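Local coordinates for protein cryptochrome DASH (Arabidopsis thaliana, PDB 2J4D) that repairs cyclobutane pyrimidine dimers in single-stranded DNA, binds FAD and a folate light antenna, and may serve as a blue-light photoreceptor, at residues 187-192 against 334-338. Sequence-based numbering, arbitrary orientation.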
loop_
_atom_site.group_PDB
_atom_site.type_symbol
_atom_site.label_atom_id
_atom_site.label_comp_id
_atom_site.label_asym_id
_atom_site.label_seq_id
_atom_site.Cartn_x
_atom_site.Cartn_y
_atom_site.Cartn_z
ATOM N N VAL A 187 16.518 -13.399 -6.273
ATOM C CA VAL A 187 15.491 -13.526 -5.235
ATOM C C VAL A 187 15.220 -14.952 -4.777
ATOM O O VAL A 187 14.731 -15.169 -3.667
ATOM C CB VAL A 187 14.155 -12.874 -5.668
ATOM C CG1 VAL A 187 14.348 -11.370 -5.818
ATOM C CG2 VAL A 187 13.664 -13.480 -6.972
ATOM N N PHE A 188 15.532 -15.925 -5.626
ATOM C CA PHE A 188 15.344 -17.326 -5.262
ATOM C C PHE A 188 16.225 -17.626 -4.054
ATOM O O PHE A 188 15.933 -18.510 -3.258
ATOM C CB PHE A 188 15.743 -18.236 -6.429
ATOM C CG PHE A 188 14.582 -18.690 -7.269
ATOM C CD1 PHE A 188 13.411 -17.939 -7.325
ATOM C CD2 PHE A 188 14.662 -19.865 -8.010
ATOM C CE1 PHE A 188 12.332 -18.355 -8.108
ATOM C CE2 PHE A 188 13.591 -20.291 -8.797
ATOM C CZ PHE A 188 12.424 -19.535 -8.845
ATOM N N ASP A 189 17.314 -16.877 -3.926
ATOM C CA ASP A 189 18.222 -17.069 -2.806
ATOM C C ASP A 189 18.165 -15.913 -1.822
ATOM O O ASP A 189 19.160 -15.574 -1.181
ATOM C CB ASP A 189 19.647 -17.271 -3.314
ATOM C CG ASP A 189 19.902 -18.702 -3.747
ATOM O OD1 ASP A 189 20.141 -19.559 -2.868
ATOM O OD2 ASP A 189 19.842 -18.969 -4.963
ATOM N N LEU A 190 16.993 -15.299 -1.708
ATOM C CA LEU A 190 16.827 -14.192 -0.773
ATOM C C LEU A 190 16.997 -14.770 0.632
ATOM O O LEU A 190 16.491 -15.854 0.922
ATOM C CB LEU A 190 15.420 -13.602 -0.902
ATOM C CG LEU A 190 15.172 -12.249 -0.237
ATOM C CD1 LEU A 190 15.770 -11.168 -1.114
ATOM C CD2 LEU A 190 13.669 -12.015 -0.048
ATOM N N PRO A 191 17.722 -14.068 1.519
ATOM C CA PRO A 191 17.906 -14.577 2.884
ATOM C C PRO A 191 16.555 -14.694 3.593
ATOM O O PRO A 191 15.691 -13.835 3.421
ATOM C CB PRO A 191 18.798 -13.515 3.530
ATOM C CG PRO A 191 19.621 -13.029 2.365
ATOM C CD PRO A 191 18.586 -12.900 1.270
ATOM N N ASP A 192 16.361 -15.754 4.377
ATOM C CA ASP A 192 15.099 -15.921 5.098
ATOM C C ASP A 192 15.064 -15.109 6.388
ATOM O O ASP A 192 14.070 -15.116 7.112
ATOM C CB ASP A 192 14.831 -17.399 5.408
ATOM C CG ASP A 192 14.299 -18.158 4.198
ATOM O OD1 ASP A 192 13.669 -17.516 3.329
ATOM O OD2 ASP A 192 14.493 -19.391 4.117
ATOM N N PHE A 334 10.260 -8.794 -2.312
ATOM C CA PHE A 334 11.123 -9.812 -2.920
ATOM C C PHE A 334 10.762 -11.194 -2.380
ATOM O O PHE A 334 10.788 -12.183 -3.106
ATOM C CB PHE A 334 12.610 -9.520 -2.648
ATOM C CG PHE A 334 13.109 -8.243 -3.284
ATOM C CD1 PHE A 334 12.896 -7.991 -4.634
ATOM C CD2 PHE A 334 13.797 -7.295 -2.528
ATOM C CE1 PHE A 334 13.356 -6.805 -5.224
ATOM C CE2 PHE A 334 14.266 -6.107 -3.108
ATOM C CZ PHE A 334 14.040 -5.866 -4.459
ATOM N N LEU A 335 10.396 -11.251 -1.105
ATOM C CA LEU A 335 10.037 -12.519 -0.479
ATOM C C LEU A 335 8.803 -13.126 -1.152
ATOM O O LEU A 335 8.678 -14.349 -1.241
ATOM C CB LEU A 335 9.787 -12.296 1.016
ATOM C CG LEU A 335 9.934 -13.440 2.027
ATOM C CD1 LEU A 335 11.254 -14.172 1.843
ATOM C CD2 LEU A 335 9.863 -12.848 3.428
ATOM N N SER A 336 7.899 -12.282 -1.643
ATOM C CA SER A 336 6.702 -12.796 -2.302
ATOM C C SER A 336 7.109 -13.637 -3.503
ATOM O O SER A 336 6.469 -14.644 -3.815
ATOM C CB SER A 336 5.768 -11.656 -2.748
ATOM O OG SER A 336 6.294 -10.917 -3.841
ATOM N N ILE A 337 8.183 -13.233 -4.173
ATOM C CA ILE A 337 8.654 -13.975 -5.330
ATOM C C ILE A 337 9.231 -15.316 -4.902
ATOM O O ILE A 337 8.906 -16.359 -5.474
ATOM C CB ILE A 337 9.732 -13.190 -6.097
ATOM C CG1 ILE A 337 9.164 -11.835 -6.530
ATOM C CG2 ILE A 337 10.170 -13.980 -7.325
ATOM C CD1 ILE A 337 10.180 -10.915 -7.183
ATOM N N LYS A 338 10.088 -15.297 -3.891
ATOM C CA LYS A 338 10.685 -16.542 -3.427
ATOM C C LYS A 338 9.645 -17.521 -2.887
ATOM O O LYS A 338 9.745 -18.729 -3.110
ATOM C CB LYS A 338 11.731 -16.259 -2.338
ATOM C CG LYS A 338 12.483 -17.505 -1.862
ATOM C CD LYS A 338 13.457 -17.171 -0.725
ATOM C CE LYS A 338 14.232 -18.405 -0.288
ATOM N NZ LYS A 338 15.090 -18.149 0.902
#
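Lys338 reaches from its helix across the loop 187-192 and grips it with its ammonium group. CG stands anti to the backbone N (chi1 -176°) and the chain stays extended beyond CG, which carries the amine as far from the backbone as a lysine allows. On the way the methylenes run past backbone carbonyls: Lys338 CB lies 3.5 Å from Val187 O, which also accepts a bond from Leu190 N within the turn, and Lys338 CE lies 3.4 Å from Phe188 O. At the far end Lys338 NZ donates to Leu190 O at 2.7 Å, almost in line with the carbonyl (C=O...N 165°). A second bond from Lys338 NZ, a 2.9 Å salt bridge to Asp192 OD1, meets the carboxylate from above its plane, 53° out of it. With an alanine in its place, Leu190 O would probably lose this donor and the Asp192 carboxylate its cationic mate, leaving that carboxylate freer to turn.

Alongside the lysine, toward Val187 and Leu190, the contact is apolar. Two methyls let the short valine meet two neighbours: Val187 CG2 packs on Ile337 CG2 at 3.5 Å, while Val187 CG1 approaches Phe334 CD1 obliquely at 3.9 Å. Leucine's longer stem carries both Leu190 methyls to one face of the helix, CD1 and CD2 on Phe334 CB, with Leu190 CD2 also over the Leu335 backbone and 3.7 Å from Leu335 CD1. The Phe334 ring itself leads away from the loop to Phe197 of helix 194-204, which also touches Leu190.

Phe188, Asp189, Asp192 and Lys338 are seen in contact with a methenyltetrahydrofolate, a grouping distinct from the larger folate pocket that includes Asn341 and His345. The loop, probably part of the connection leading from the alpha/beta domain, is tied to helix 317-339 of the helical FAD-binding part, consistent with the two-domain photolyase/cryptochrome fold.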